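Local coordinates for uncharacterized protein (PDB 3B77) that is of unknown function but folds as a bacterial pleckstrin-homology domain extended by long helices that probably serve in oligomerisation, at residues 4-9 with 105-110; 28-33 with 42-47; 87-92 with 100-105; 115-120 with 185-190. All blocks are in the same frame, centred on the assembly; numbering follows the deposited sequence.

Contact 1 of 4, residues 4-9 with 105-110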
loop_
_atom_site.group_PDB
_atom_site.type_symbol
_atom_site.label_atom_id
_atom_site.label_comp_id
_atom_site.label_asym_id
_atom_site.label_seq_id
_atom_site.Cartn_x
_atom_site.Cartn_y
_atom_site.Cartn_z
ATOM N N ILE A 4 41.910 40.952 -35.572
ATOM C CA ILE A 4 40.874 41.496 -36.488
ATOM C C ILE A 4 40.742 40.745 -37.826
ATOM O O ILE A 4 41.733 40.502 -38.518
ATOM C CB ILE A 4 41.065 43.025 -36.707
ATOM C CG1 ILE A 4 40.712 43.811 -35.411
ATOM C CG2 ILE A 4 40.161 43.537 -37.856
ATOM C CD1 ILE A 4 41.348 43.288 -34.046
ATOM N N GLY A 5 39.505 40.401 -38.190
ATOM C CA GLY A 5 39.261 39.522 -39.331
ATOM C C GLY A 5 38.602 40.112 -40.545
ATOM O O GLY A 5 37.993 41.163 -40.473
ATOM N N GLN A 6 38.723 39.390 -41.661
ATOM C CA GLN A 6 38.182 39.812 -42.947
ATOM C C GLN A 6 37.150 38.818 -43.460
ATOM O O GLN A 6 37.408 37.624 -43.515
ATOM C CB GLN A 6 39.300 39.918 -44.004
ATOM C CG GLN A 6 40.493 40.837 -43.659
ATOM C CD GLN A 6 40.144 42.305 -43.630
ATOM O OE1 GLN A 6 39.444 42.809 -44.498
ATOM N NE2 GLN A 6 40.647 43.005 -42.629
ATOM N N VAL A 7 35.993 39.323 -43.856
ATOM C CA VAL A 7 35.002 38.509 -44.520
ATOM C C VAL A 7 35.535 38.191 -45.908
ATOM O O VAL A 7 35.863 39.102 -46.681
ATOM C CB VAL A 7 33.657 39.238 -44.634
ATOM C CG1 VAL A 7 32.649 38.388 -45.399
ATOM C CG2 VAL A 7 33.131 39.599 -43.244
ATOM N N ILE A 8 35.649 36.902 -46.213
ATOM C CA ILE A 8 36.167 36.458 -47.494
ATOM C C ILE A 8 35.020 36.361 -48.499
ATOM O O ILE A 8 33.915 35.973 -48.152
ATOM C CB ILE A 8 36.856 35.087 -47.362
ATOM C CG1 ILE A 8 37.941 35.094 -46.261
ATOM C CG2 ILE A 8 37.398 34.634 -48.690
ATOM C CD1 ILE A 8 38.973 36.189 -46.353
ATOM N N HIS A 9 35.296 36.708 -49.746
ATOM C CA HIS A 9 34.325 36.627 -50.821
ATOM C C HIS A 9 34.225 35.159 -51.266
ATOM O O HIS A 9 35.224 34.458 -51.277
ATOM C CB HIS A 9 34.793 37.507 -51.987
ATOM C CG HIS A 9 33.771 37.692 -53.063
ATOM N ND1 HIS A 9 33.603 36.793 -54.093
ATOM C CD2 HIS A 9 32.867 38.675 -53.274
ATOM C CE1 HIS A 9 32.631 37.207 -54.885
ATOM N NE2 HIS A 9 32.169 38.348 -54.412
ATOM N N LYS A 105 35.375 46.739 -39.756
ATOM C CA LYS A 105 34.141 47.522 -39.793
ATOM C C LYS A 105 33.698 47.843 -41.201
ATOM O O LYS A 105 32.509 48.076 -41.420
ATOM C CB LYS A 105 34.240 48.810 -38.973
ATOM C CG LYS A 105 35.228 49.846 -39.503
ATOM C CD LYS A 105 35.367 51.060 -38.560
ATOM C CE LYS A 105 34.396 52.201 -38.880
ATOM N NZ LYS A 105 34.535 53.421 -37.973
ATOM N N LYS A 106 34.637 47.864 -42.142
ATOM C CA LYS A 106 34.301 48.084 -43.546
ATOM C C LYS A 106 33.255 47.084 -44.033
ATOM O O LYS A 106 32.381 47.431 -44.823
ATOM C CB LYS A 106 35.544 48.001 -44.457
ATOM C CG LYS A 106 36.532 49.201 -44.381
ATOM N N GLN A 107 33.308 45.860 -43.531
ATOM C CA GLN A 107 32.422 44.818 -44.014
ATOM C C GLN A 107 31.198 44.595 -43.134
ATOM O O GLN A 107 30.617 43.523 -43.160
ATOM C CB GLN A 107 33.221 43.525 -44.154
ATOM C CG GLN A 107 34.343 43.603 -45.167
ATOM C CD GLN A 107 35.421 42.604 -44.904
ATOM O OE1 GLN A 107 35.976 42.537 -43.811
ATOM N NE2 GLN A 107 35.740 41.815 -45.914
ATOM N N LEU A 108 30.780 45.619 -42.397
ATOM C CA LEU A 108 29.607 45.536 -41.507
ATOM C C LEU A 108 28.384 44.961 -42.199
ATOM O O LEU A 108 27.664 44.167 -41.603
ATOM C CB LEU A 108 29.256 46.930 -40.955
ATOM C CG LEU A 108 28.144 47.109 -39.894
ATOM C CD1 LEU A 108 28.305 48.492 -39.266
ATOM C CD2 LEU A 108 26.690 46.934 -40.405
ATOM N N GLU A 109 28.151 45.378 -43.445
ATOM C CA GLU A 109 26.998 44.917 -44.210
ATOM C C GLU A 109 26.922 43.389 -44.186
ATOM O O GLU A 109 25.853 42.823 -44.115
ATOM C CB GLU A 109 27.054 45.446 -45.652
ATOM N N HIS A 110 28.070 42.732 -44.201
ATOM C CA HIS A 110 28.131 41.276 -44.271
ATOM C C HIS A 110 28.024 40.606 -42.911
ATOM O O HIS A 110 27.342 39.594 -42.769
ATOM C CB HIS A 110 29.440 40.844 -44.936
ATOM C CG HIS A 110 29.586 41.337 -46.333
ATOM N ND1 HIS A 110 30.397 42.401 -46.667
ATOM C CD2 HIS A 110 28.998 40.933 -47.481
ATOM C CE1 HIS A 110 30.306 42.621 -47.963
ATOM N NE2 HIS A 110 29.464 41.744 -48.479
#
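Val7 and Gln107 mark the closest backbone approach, CA to CA 6.8 Å, where the short strand 6-7 passes the start of helix 108-146. That helix is the C-terminal helix that closes a pleckstrin-homology domain, and Gln107 sits at its N-cap position, its carbonyl O accepting from His110 N. The Gln107 side chain points toward the strand. Its CG lies anti to its own carbonyl carbon (chi1 -63°), and beyond CG the chain runs extended, alongside the Val7 side chain but in the opposite sense. The terminal amide lies against the Val7 backbone: Gln107 OE1 takes a weak hydrogen bond from Val7 N (3.2 Å). The same amide packs on the valine, with Gln107 NE2 3.6 Å from Val7 CB. An alanine at Gln107 would probably leave the Val7 N-H without this acceptor and open a gap beside Val7 CB. Gln6 crosses the Gln107 side chain at about a right angle, bringing its OE1 to 3.5 Å from Gln107 OE1, with the two amide planes turned 31° apart; Gln6 NE2 is weakly bonded to Asp104. Backbone bonds between Gln6 and Lys35 and between Ile8 and Leu33 tie this segment to strand 30-35, while Gly5 bonds to Asp102 and Asp104, bridging the two sheets at this corner. One turn along the helix, His110 CB rests 4.1 Å from Val7 CG1.

Contact 2 of 4, residues 28-33 with 42-47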
loop_
_atom_site.group_PDB
_atom_site.type_symbol
_atom_site.label_atom_id
_atom_site.label_comp_id
_atom_site.label_asym_id
_atom_site.label_seq_id
_atom_site.Cartn_x
_atom_site.Cartn_y
_atom_site.Cartn_z
ATOM N N GLU A 28 28.572 19.391 -47.982
ATOM C CA GLU A 28 28.758 20.511 -47.096
ATOM C C GLU A 28 29.304 21.705 -47.893
ATOM O O GLU A 28 30.266 21.590 -48.655
ATOM C CB GLU A 28 29.696 20.151 -45.949
ATOM C CG GLU A 28 29.714 21.217 -44.876
ATOM C CD GLU A 28 30.679 20.923 -43.783
ATOM O OE1 GLU A 28 31.629 20.176 -44.043
ATOM O OE2 GLU A 28 30.514 21.472 -42.664
ATOM N N LYS A 29 28.681 22.860 -47.684
ATOM C CA LYS A 29 28.949 24.038 -48.472
ATOM C C LYS A 29 29.234 25.234 -47.543
ATOM O O LYS A 29 28.569 25.409 -46.532
ATOM C CB LYS A 29 27.734 24.250 -49.385
ATOM C CG LYS A 29 27.617 25.613 -50.035
ATOM C CD LYS A 29 26.529 25.643 -51.115
ATOM C CE LYS A 29 26.186 27.074 -51.494
ATOM N NZ LYS A 29 27.412 27.877 -51.635
ATOM N N ILE A 30 30.245 26.038 -47.877
ATOM C CA ILE A 30 30.635 27.201 -47.053
ATOM C C ILE A 30 29.758 28.384 -47.384
ATOM O O ILE A 30 29.627 28.735 -48.542
ATOM C CB ILE A 30 32.078 27.652 -47.295
ATOM C CG1 ILE A 30 33.072 26.507 -47.085
ATOM C CG2 ILE A 30 32.429 28.780 -46.361
ATOM C CD1 ILE A 30 34.519 26.850 -47.446
ATOM N N TYR A 31 29.148 28.986 -46.366
ATOM C CA TYR A 31 28.274 30.150 -46.539
ATOM C C TYR A 31 28.870 31.437 -46.000
ATOM O O TYR A 31 28.411 32.514 -46.345
ATOM C CB TYR A 31 26.925 29.906 -45.879
ATOM C CG TYR A 31 26.020 29.002 -46.678
ATOM C CD1 TYR A 31 26.066 27.635 -46.508
ATOM C CD2 TYR A 31 25.119 29.523 -47.607
ATOM C CE1 TYR A 31 25.257 26.795 -47.225
ATOM C CE2 TYR A 31 24.300 28.684 -48.341
ATOM C CZ TYR A 31 24.379 27.315 -48.133
ATOM O OH TYR A 31 23.587 26.435 -48.823
ATOM N N PHE A 32 29.897 31.353 -45.166
ATOM C CA PHE A 32 30.477 32.556 -44.602
ATOM C C PHE A 32 31.829 32.222 -44.029
ATOM O O PHE A 32 31.959 31.268 -43.277
ATOM C CB PHE A 32 29.569 33.098 -43.513
ATOM C CG PHE A 32 29.632 34.594 -43.371
ATOM C CD1 PHE A 32 30.574 35.206 -42.533
ATOM C CD2 PHE A 32 28.751 35.402 -44.078
ATOM C CE1 PHE A 32 30.629 36.591 -42.422
ATOM C CE2 PHE A 32 28.802 36.758 -43.951
ATOM C CZ PHE A 32 29.738 37.355 -43.123
ATOM N N LEU A 33 32.842 32.987 -44.406
ATOM C CA LEU A 33 34.195 32.743 -43.938
ATOM C C LEU A 33 34.786 34.066 -43.488
ATOM O O LEU A 33 34.608 35.100 -44.146
ATOM C CB LEU A 33 35.032 32.076 -45.027
ATOM C CG LEU A 33 36.488 31.664 -44.768
ATOM C CD1 LEU A 33 36.681 30.740 -43.598
ATOM C CD2 LEU A 33 36.989 30.993 -45.997
ATOM N N CYS A 42 34.804 29.239 -40.364
ATOM C CA CYS A 42 34.095 28.794 -41.554
ATOM C C CYS A 42 32.720 28.314 -41.176
ATOM O O CYS A 42 32.599 27.357 -40.439
ATOM C CB CYS A 42 34.903 27.656 -42.164
ATOM S SG CYS A 42 34.318 26.980 -43.680
ATOM N N PHE A 43 31.690 29.016 -41.646
ATOM C CA PHE A 43 30.298 28.680 -41.353
ATOM C C PHE A 43 29.688 27.963 -42.546
ATOM O O PHE A 43 29.506 28.556 -43.593
ATOM C CB PHE A 43 29.487 29.932 -41.051
ATOM C CG PHE A 43 29.938 30.671 -39.820
ATOM C CD1 PHE A 43 30.978 31.587 -39.891
ATOM C CD2 PHE A 43 29.323 30.452 -38.606
ATOM C CE1 PHE A 43 31.388 32.285 -38.757
ATOM C CE2 PHE A 43 29.704 31.126 -37.490
ATOM C CZ PHE A 43 30.746 32.052 -37.550
ATOM N N THR A 44 29.368 26.684 -42.362
ATOM C CA THR A 44 28.774 25.858 -43.414
ATOM C C THR A 44 27.328 25.548 -43.045
ATOM O O THR A 44 26.851 25.953 -41.961
ATOM C CB THR A 44 29.519 24.498 -43.600
ATOM O OG1 THR A 44 29.084 23.564 -42.610
ATOM C CG2 THR A 44 31.035 24.664 -43.522
ATOM N N ASN A 45 26.643 24.836 -43.951
ATOM C CA ASN A 45 25.277 24.400 -43.711
ATOM C C ASN A 45 25.167 23.393 -42.580
ATOM O O ASN A 45 24.128 23.290 -41.952
ATOM C CB ASN A 45 24.639 23.816 -44.974
ATOM C CG ASN A 45 25.446 22.710 -45.573
ATOM O OD1 ASN A 45 26.665 22.775 -45.608
ATOM N ND2 ASN A 45 24.781 21.693 -46.052
ATOM N N LEU A 46 26.247 22.677 -42.297
ATOM C CA LEU A 46 26.240 21.656 -41.270
ATOM C C LEU A 46 26.947 22.021 -39.979
ATOM O O LEU A 46 26.600 21.464 -38.931
ATOM C CB LEU A 46 26.882 20.381 -41.802
ATOM C CG LEU A 46 26.364 19.823 -43.120
ATOM C CD1 LEU A 46 27.336 18.739 -43.612
ATOM C CD2 LEU A 46 24.890 19.306 -43.074
ATOM N N ALA A 47 27.941 22.910 -40.031
ATOM C CA ALA A 47 28.808 23.155 -38.867
ATOM C C ALA A 47 29.606 24.438 -38.935
ATOM O O ALA A 47 29.662 25.102 -39.992
ATOM C CB ALA A 47 29.804 22.005 -38.700
#
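The Phe43 ring receives the carbonyl O of Phe32 at its edge, in the ring plane, with CD1 3.5 Å from that oxygen, while the Tyr31 ring brings CE1 to 3.8 Å from Asn45 CB, its plane 55° from the Asn45 amide. Both rings belong to the first beta hairpin of the pleckstrin-homology fold, strands 30-35 and 39-44, and a classic beta bulge interrupts it: Tyr31 and Phe32 both face Phe43. Phe43 O accepts from Tyr31 N and, more weakly, from Phe32 N, and Phe43 N returns a bond to Phe32 O. Phe32 and Phe43 form one face, meeting CB to CB at 4.0 Å under Leu114 of helix 108-146. On the other face Cys42 SG nestles against Ile30, 3.7 Å from CG1, and Leu33 CD1 packs on Cys42 CB.

Beyond the bulge the pairing continues through Ile30 with Thr44 and the bond from Asn45 N to Lys29 O. Lys29 N points nearly straight at Asn45 OD1 (2.9 Å), approaching from above the amide plane. Glu28, anti to its backbone N at CG (chi1 -170°), reaches across Thr44 at about a right angle. Its OE2 accepts a short bond from Thr44 OG1 (2.5 Å) on the anti side of the carboxylate and is also salt-bridged to Arg65. Thr44 OG1 accepts Leu46 N at 3.0 Å, an ST turn, and Ala47 N at 2.9 Å, an ST motif.

Contact 3 of 4, residues 87-92 with 100-105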
loop_
_atom_site.group_PDB
_atom_site.type_symbol
_atom_site.label_atom_id
_atom_site.label_comp_id
_atom_site.label_asym_id
_atom_site.label_seq_id
_atom_site.Cartn_x
_atom_site.Cartn_y
_atom_site.Cartn_z
ATOM N N ASP A 87 36.818 47.739 -35.781
ATOM C CA ASP A 87 36.107 46.474 -35.869
ATOM C C ASP A 87 34.685 46.457 -35.304
ATOM O O ASP A 87 34.305 47.275 -34.464
ATOM C CB ASP A 87 36.936 45.392 -35.169
ATOM C CG ASP A 87 37.181 45.690 -33.674
ATOM O OD1 ASP A 87 36.589 46.637 -33.115
ATOM O OD2 ASP A 87 37.975 44.955 -33.046
ATOM N N VAL A 88 33.906 45.515 -35.825
ATOM C CA VAL A 88 32.595 45.163 -35.289
ATOM C C VAL A 88 32.793 43.775 -34.670
ATOM O O VAL A 88 33.580 42.990 -35.166
ATOM C CB VAL A 88 31.497 45.157 -36.391
ATOM C CG1 VAL A 88 31.333 46.528 -36.972
ATOM C CG2 VAL A 88 31.800 44.159 -37.508
ATOM N N GLU A 89 32.111 43.478 -33.572
ATOM C CA GLU A 89 32.284 42.202 -32.883
ATOM C C GLU A 89 30.990 41.413 -32.892
ATOM O O GLU A 89 29.946 41.933 -32.525
ATOM C CB GLU A 89 32.736 42.445 -31.441
ATOM C CG GLU A 89 32.955 41.173 -30.619
ATOM C CD GLU A 89 32.847 41.384 -29.098
ATOM O OE1 GLU A 89 31.762 41.757 -28.600
ATOM O OE2 GLU A 89 33.839 41.131 -28.390
ATOM N N ILE A 90 31.068 40.154 -33.321
ATOM C CA ILE A 90 29.937 39.216 -33.285
ATOM C C ILE A 90 30.254 38.159 -32.242
ATOM O O ILE A 90 31.382 37.681 -32.138
ATOM C CB ILE A 90 29.648 38.568 -34.658
ATOM C CG1 ILE A 90 28.349 37.753 -34.609
ATOM C CG2 ILE A 90 30.820 37.730 -35.113
ATOM C CD1 ILE A 90 27.859 37.306 -35.973
ATOM N N LYS A 91 29.261 37.841 -31.425
ATOM C CA LYS A 91 29.414 36.855 -30.385
ATOM C C LYS A 91 28.308 35.814 -30.445
ATOM O O LYS A 91 27.221 36.064 -30.953
ATOM C CB LYS A 91 29.359 37.500 -29.005
ATOM C CG LYS A 91 30.378 38.586 -28.705
ATOM C CD LYS A 91 30.010 39.344 -27.399
ATOM C CE LYS A 91 29.965 38.413 -26.154
ATOM N NZ LYS A 91 29.558 39.104 -24.870
ATOM N N PHE A 92 28.623 34.642 -29.909
ATOM C CA PHE A 92 27.680 33.542 -29.741
ATOM C C PHE A 92 28.341 32.435 -28.948
ATOM O O PHE A 92 29.535 32.482 -28.654
ATOM C CB PHE A 92 27.167 32.993 -31.075
ATOM C CG PHE A 92 28.247 32.540 -31.993
ATOM C CD1 PHE A 92 28.850 33.431 -32.870
ATOM C CD2 PHE A 92 28.665 31.215 -31.990
ATOM C CE1 PHE A 92 29.843 33.006 -33.705
ATOM C CE2 PHE A 92 29.647 30.775 -32.823
ATOM C CZ PHE A 92 30.249 31.658 -33.677
ATOM N N SER A 100 33.771 35.048 -29.805
ATOM C CA SER A 100 33.750 36.469 -30.007
ATOM C C SER A 100 34.672 36.709 -31.184
ATOM O O SER A 100 35.851 36.415 -31.099
ATOM C CB SER A 100 34.269 37.173 -28.768
ATOM O OG SER A 100 34.450 38.552 -29.039
ATOM N N ILE A 101 34.136 37.226 -32.282
ATOM C CA ILE A 101 34.924 37.432 -33.496
ATOM C C ILE A 101 34.893 38.894 -33.907
ATOM O O ILE A 101 33.817 39.454 -34.100
ATOM C CB ILE A 101 34.398 36.546 -34.656
ATOM C CG1 ILE A 101 34.301 35.071 -34.208
ATOM C CG2 ILE A 101 35.295 36.685 -35.879
ATOM C CD1 ILE A 101 33.592 34.170 -35.198
ATOM N N ASP A 102 36.079 39.500 -34.016
ATOM C CA ASP A 102 36.239 40.906 -34.443
ATOM C C ASP A 102 36.437 40.967 -35.944
ATOM O O ASP A 102 37.251 40.228 -36.482
ATOM C CB ASP A 102 37.431 41.560 -33.749
ATOM C CG ASP A 102 37.157 41.867 -32.284
ATOM O OD1 ASP A 102 36.103 42.476 -31.993
ATOM O OD2 ASP A 102 37.994 41.522 -31.425
ATOM N N VAL A 103 35.687 41.838 -36.612
ATOM C CA VAL A 103 35.683 41.907 -38.061
ATOM C C VAL A 103 35.830 43.358 -38.524
ATOM O O VAL A 103 35.275 44.279 -37.916
ATOM C CB VAL A 103 34.379 41.305 -38.649
ATOM C CG1 VAL A 103 34.421 41.283 -40.154
ATOM C CG2 VAL A 103 34.161 39.919 -38.133
ATOM N N ASP A 104 36.579 43.532 -39.615
ATOM C CA ASP A 104 36.794 44.820 -40.253
ATOM C C ASP A 104 35.477 45.569 -40.402
ATOM O O ASP A 104 34.580 45.103 -41.113
ATOM C CB ASP A 104 37.423 44.585 -41.634
ATOM C CG ASP A 104 37.927 45.872 -42.308
ATOM O OD1 ASP A 104 37.412 46.996 -42.040
ATOM O OD2 ASP A 104 38.846 45.725 -43.143
ATOM N N LYS A 105 35.375 46.739 -39.756
ATOM C CA LYS A 105 34.141 47.522 -39.793
ATOM C C LYS A 105 33.698 47.843 -41.201
ATOM O O LYS A 105 32.509 48.076 -41.420
ATOM C CB LYS A 105 34.240 48.810 -38.973
ATOM C CG LYS A 105 35.228 49.846 -39.503
ATOM C CD LYS A 105 35.367 51.060 -38.560
ATOM C CE LYS A 105 34.396 52.201 -38.880
ATOM N NZ LYS A 105 34.535 53.421 -37.973
#
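Four backbone hydrogen bonds join Val88 with Val103 and Ile90 with Ile101, each pair bonded in both directions. Their N-H...O angles run from 155° to 170°, the straightest being Ile101 N to Ile90 O at 2.8 Å. Between and beyond them, CA-H...O contacts fill the non-hydrogen-bonded positions, among them Glu89 CA to Ile101 O.

The apolar side chains occupy one face. Ile90 and Ile101 lie side by side, pointing the same way, with CG2 of Ile90 3.8 Å from CB of Ile101. Val88 CG2 meets Val103 CB at 4.0 Å, and the Phe92 ring carbon CE1 touches Ile101 CD1. Val111, Leu114 and Leu118 of helix 108-146 pack on this face.

The polar side chains take the other. Ser100 OG donates to Glu89 OE2 (2.7 Å), coming from above the carboxylate plane. Glu89 CG, anti to its backbone N, lies 3.4 Å from Ser100 OG. Asp87 OD2 stands only 3.3 Å from Asp102 OD1, the two carboxylates turned 24° apart, a proximity that would probably favour protonation of one of them.

This two-faced antiparallel hairpin, strands 87-94 and 97-104, supplies the last two strands of the pleckstrin-homology sandwich before its C-terminal helix.

Contact 4 of 4, residues 115-120 with 185-190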
loop_
_atom_site.group_PDB
_atom_site.type_symbol
_atom_site.label_atom_id
_atom_site.label_comp_id
_atom_site.label_asym_id
_atom_site.label_seq_id
_atom_site.Cartn_x
_atom_site.Cartn_y
_atom_site.Cartn_z
ATOM N N TYR A 115 24.953 37.822 -38.318
ATOM C CA TYR A 115 24.233 38.047 -37.084
ATOM C C TYR A 115 22.804 37.562 -37.246
ATOM O O TYR A 115 22.337 36.773 -36.434
ATOM C CB TYR A 115 24.253 39.529 -36.722
ATOM C CG TYR A 115 23.381 39.902 -35.557
ATOM C CD1 TYR A 115 23.640 39.407 -34.289
ATOM C CD2 TYR A 115 22.306 40.773 -35.716
ATOM C CE1 TYR A 115 22.863 39.770 -33.207
ATOM C CE2 TYR A 115 21.507 41.138 -34.637
ATOM C CZ TYR A 115 21.780 40.637 -33.379
ATOM O OH TYR A 115 20.983 40.989 -32.298
ATOM N N LYS A 116 22.132 37.994 -38.311
ATOM C CA LYS A 116 20.750 37.582 -38.546
ATOM C C LYS A 116 20.621 36.084 -38.700
ATOM O O LYS A 116 19.743 35.496 -38.103
ATOM C CB LYS A 116 20.154 38.276 -39.774
ATOM C CG LYS A 116 19.956 39.806 -39.663
ATOM C CD LYS A 116 19.238 40.313 -40.937
ATOM C CE LYS A 116 19.269 41.811 -41.146
ATOM N NZ LYS A 116 18.455 42.215 -42.378
ATOM N N ALA A 117 21.497 35.481 -39.498
ATOM C CA ALA A 117 21.482 34.019 -39.763
ATOM C C ALA A 117 21.605 33.197 -38.485
ATOM O O ALA A 117 20.781 32.319 -38.224
ATOM C CB ALA A 117 22.615 33.623 -40.749
ATOM N N LEU A 118 22.631 33.501 -37.693
ATOM C CA LEU A 118 22.883 32.803 -36.429
ATOM C C LEU A 118 21.712 32.938 -35.443
ATOM O O LEU A 118 21.314 31.966 -34.776
ATOM C CB LEU A 118 24.177 33.322 -35.802
ATOM C CG LEU A 118 25.452 32.946 -36.562
ATOM C CD1 LEU A 118 26.701 33.480 -35.835
ATOM C CD2 LEU A 118 25.506 31.410 -36.747
ATOM N N LEU A 119 21.144 34.135 -35.385
ATOM C CA LEU A 119 19.979 34.449 -34.546
ATOM C C LEU A 119 18.781 33.540 -34.940
ATOM O O LEU A 119 18.080 32.992 -34.099
ATOM C CB LEU A 119 19.653 35.930 -34.764
ATOM C CG LEU A 119 19.164 36.938 -33.733
ATOM C CD1 LEU A 119 19.979 36.960 -32.443
ATOM C CD2 LEU A 119 19.229 38.328 -34.420
ATOM N N ALA A 120 18.587 33.366 -36.237
ATOM C CA ALA A 120 17.531 32.536 -36.773
ATOM C C ALA A 120 17.792 31.060 -36.474
ATOM O O ALA A 120 16.873 30.319 -36.119
ATOM C CB ALA A 120 17.426 32.770 -38.267
ATOM N N SER A 185 19.517 26.801 -45.634
ATOM C CA SER A 185 18.463 27.712 -46.052
ATOM C C SER A 185 18.441 28.950 -45.184
ATOM O O SER A 185 18.021 30.016 -45.624
ATOM C CB SER A 185 17.105 27.020 -46.033
ATOM O OG SER A 185 16.856 26.406 -44.785
ATOM N N PHE A 186 18.921 28.826 -43.958
ATOM C CA PHE A 186 19.009 29.980 -43.083
ATOM C C PHE A 186 20.108 30.970 -43.509
ATOM O O PHE A 186 19.923 32.170 -43.402
ATOM C CB PHE A 186 19.207 29.545 -41.633
ATOM C CG PHE A 186 18.014 28.876 -41.055
ATOM C CD1 PHE A 186 17.714 27.578 -41.374
ATOM C CD2 PHE A 186 17.174 29.552 -40.212
ATOM C CE1 PHE A 186 16.601 26.976 -40.847
ATOM C CE2 PHE A 186 16.066 28.940 -39.690
ATOM C CZ PHE A 186 15.781 27.664 -40.010
ATOM N N TYR A 187 21.251 30.470 -43.959
ATOM C CA TYR A 187 22.290 31.341 -44.496
ATOM C C TYR A 187 21.870 31.845 -45.870
ATOM O O TYR A 187 22.101 32.987 -46.223
ATOM C CB TYR A 187 23.609 30.605 -44.614
ATOM C CG TYR A 187 24.252 30.268 -43.300
ATOM C CD1 TYR A 187 24.816 31.265 -42.523
ATOM C CD2 TYR A 187 24.317 28.969 -42.841
ATOM C CE1 TYR A 187 25.404 30.991 -41.316
ATOM C CE2 TYR A 187 24.925 28.677 -41.625
ATOM C CZ TYR A 187 25.465 29.696 -40.858
ATOM O OH TYR A 187 26.063 29.453 -39.616
ATOM N N GLU A 188 21.245 30.977 -46.649
ATOM C CA GLU A 188 20.756 31.331 -47.979
ATOM C C GLU A 188 19.803 32.510 -47.897
ATOM O O GLU A 188 19.864 33.402 -48.721
ATOM C CB GLU A 188 20.045 30.123 -48.601
ATOM C CG GLU A 188 20.284 29.917 -50.093
ATOM C CD GLU A 188 20.336 28.418 -50.479
ATOM O OE1 GLU A 188 19.774 27.551 -49.746
ATOM O OE2 GLU A 188 20.970 28.110 -51.511
ATOM N N LYS A 189 18.941 32.514 -46.888
ATOM C CA LYS A 189 17.915 33.545 -46.727
ATOM C C LYS A 189 18.468 34.927 -46.399
ATOM O O LYS A 189 17.954 35.932 -46.893
ATOM C CB LYS A 189 16.956 33.114 -45.626
ATOM C CG LYS A 189 15.736 34.004 -45.370
ATOM C CD LYS A 189 15.031 33.474 -44.146
ATOM C CE LYS A 189 13.650 33.994 -43.962
ATOM N NZ LYS A 189 12.628 33.075 -44.524
ATOM N N TYR A 190 19.518 34.964 -45.582
ATOM C CA TYR A 190 20.086 36.222 -45.099
ATOM C C TYR A 190 21.392 36.666 -45.746
ATOM O O TYR A 190 21.720 37.845 -45.677
ATOM C CB TYR A 190 20.310 36.168 -43.586
ATOM C CG TYR A 190 19.042 36.043 -42.785
ATOM C CD1 TYR A 190 18.145 37.114 -42.693
ATOM C CD2 TYR A 190 18.737 34.866 -42.106
ATOM C CE1 TYR A 190 16.981 37.012 -41.969
ATOM C CE2 TYR A 190 17.577 34.755 -41.382
ATOM C CZ TYR A 190 16.701 35.843 -41.311
ATOM O OH TYR A 190 15.537 35.762 -40.587
#
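With its CG anti to the carbonyl carbon (chi1 -65°), Tyr190 directs its ring toward helix 108-146, where Lys116 CB lies over one face. Tyr187 and Phe186 share this first torsion; Phe186 is directed at the helix, and the Tyr187 ring reaches it farther out. The arrangement is an antiparallel helix pair: the C-terminal helix of the pleckstrin-homology fold is met by the short helix 184-191, which returns from the helical extension. The local axes approach to 8.8 Å with their directions 146° apart, a close approach that fits the small side chains of Ala117 and Ala120.

The Lys116 CB-to-Tyr190 contact is a CH-pi interaction, with CB 4.0 Å from the ring centroid and 21° off its normal. The lysine chain lies across the ring, laying CD near CD1 as well. Lys189 CB lies over the opposite face, toward the rim. Along the rest of the ring, CD2 of Tyr190 touches Ala117 CA at 3.7 Å and CE2 touches Ala120 CB at 3.7 Å. An alanine in place of Tyr190 would probably open a gap beside Ala117 and Ala120 and leave the Lys116 methylenes without their aromatic partner. The Tyr190 hydroxyl is weakly bonded to Asp26 of the second subunit.

Tyr187 presses CD1 against Ala117 CB (3.7 Å), while its OH, hydrogen-bonded to Tyr68, lies 3.5 Å from Leu118 CD2. At the far end, Ala120 CB meets the edge of the Phe186 ring in its plane, 3.8 Å from CD2.

How the contacts relate
The four contacts run from the sheets of the pleckstrin-homology fold to its closing helix and the short C-terminal helix 184-191 that packs back on it. Contacts 2 and 3 are hairpins in different sheets, nested within the loop that contact 1 closes; their centres lie 18 Å apart, and Phe43 packs on Phe92. The centres of contacts 1 and 3 are about 9 Å apart; they share Lys105, and Gly5 of contact 1 is hydrogen-bonded to strand 97-104. Strand 6-7 joins contact 1 to the sheet of contact 2. Contacts 1 and 4 share helix 108-146 without touching. Contact 4 comes last, bringing the chain's end back onto the domain, where Tyr187 reaches Tyr31 and Phe43 and Leu118 meets Phe92.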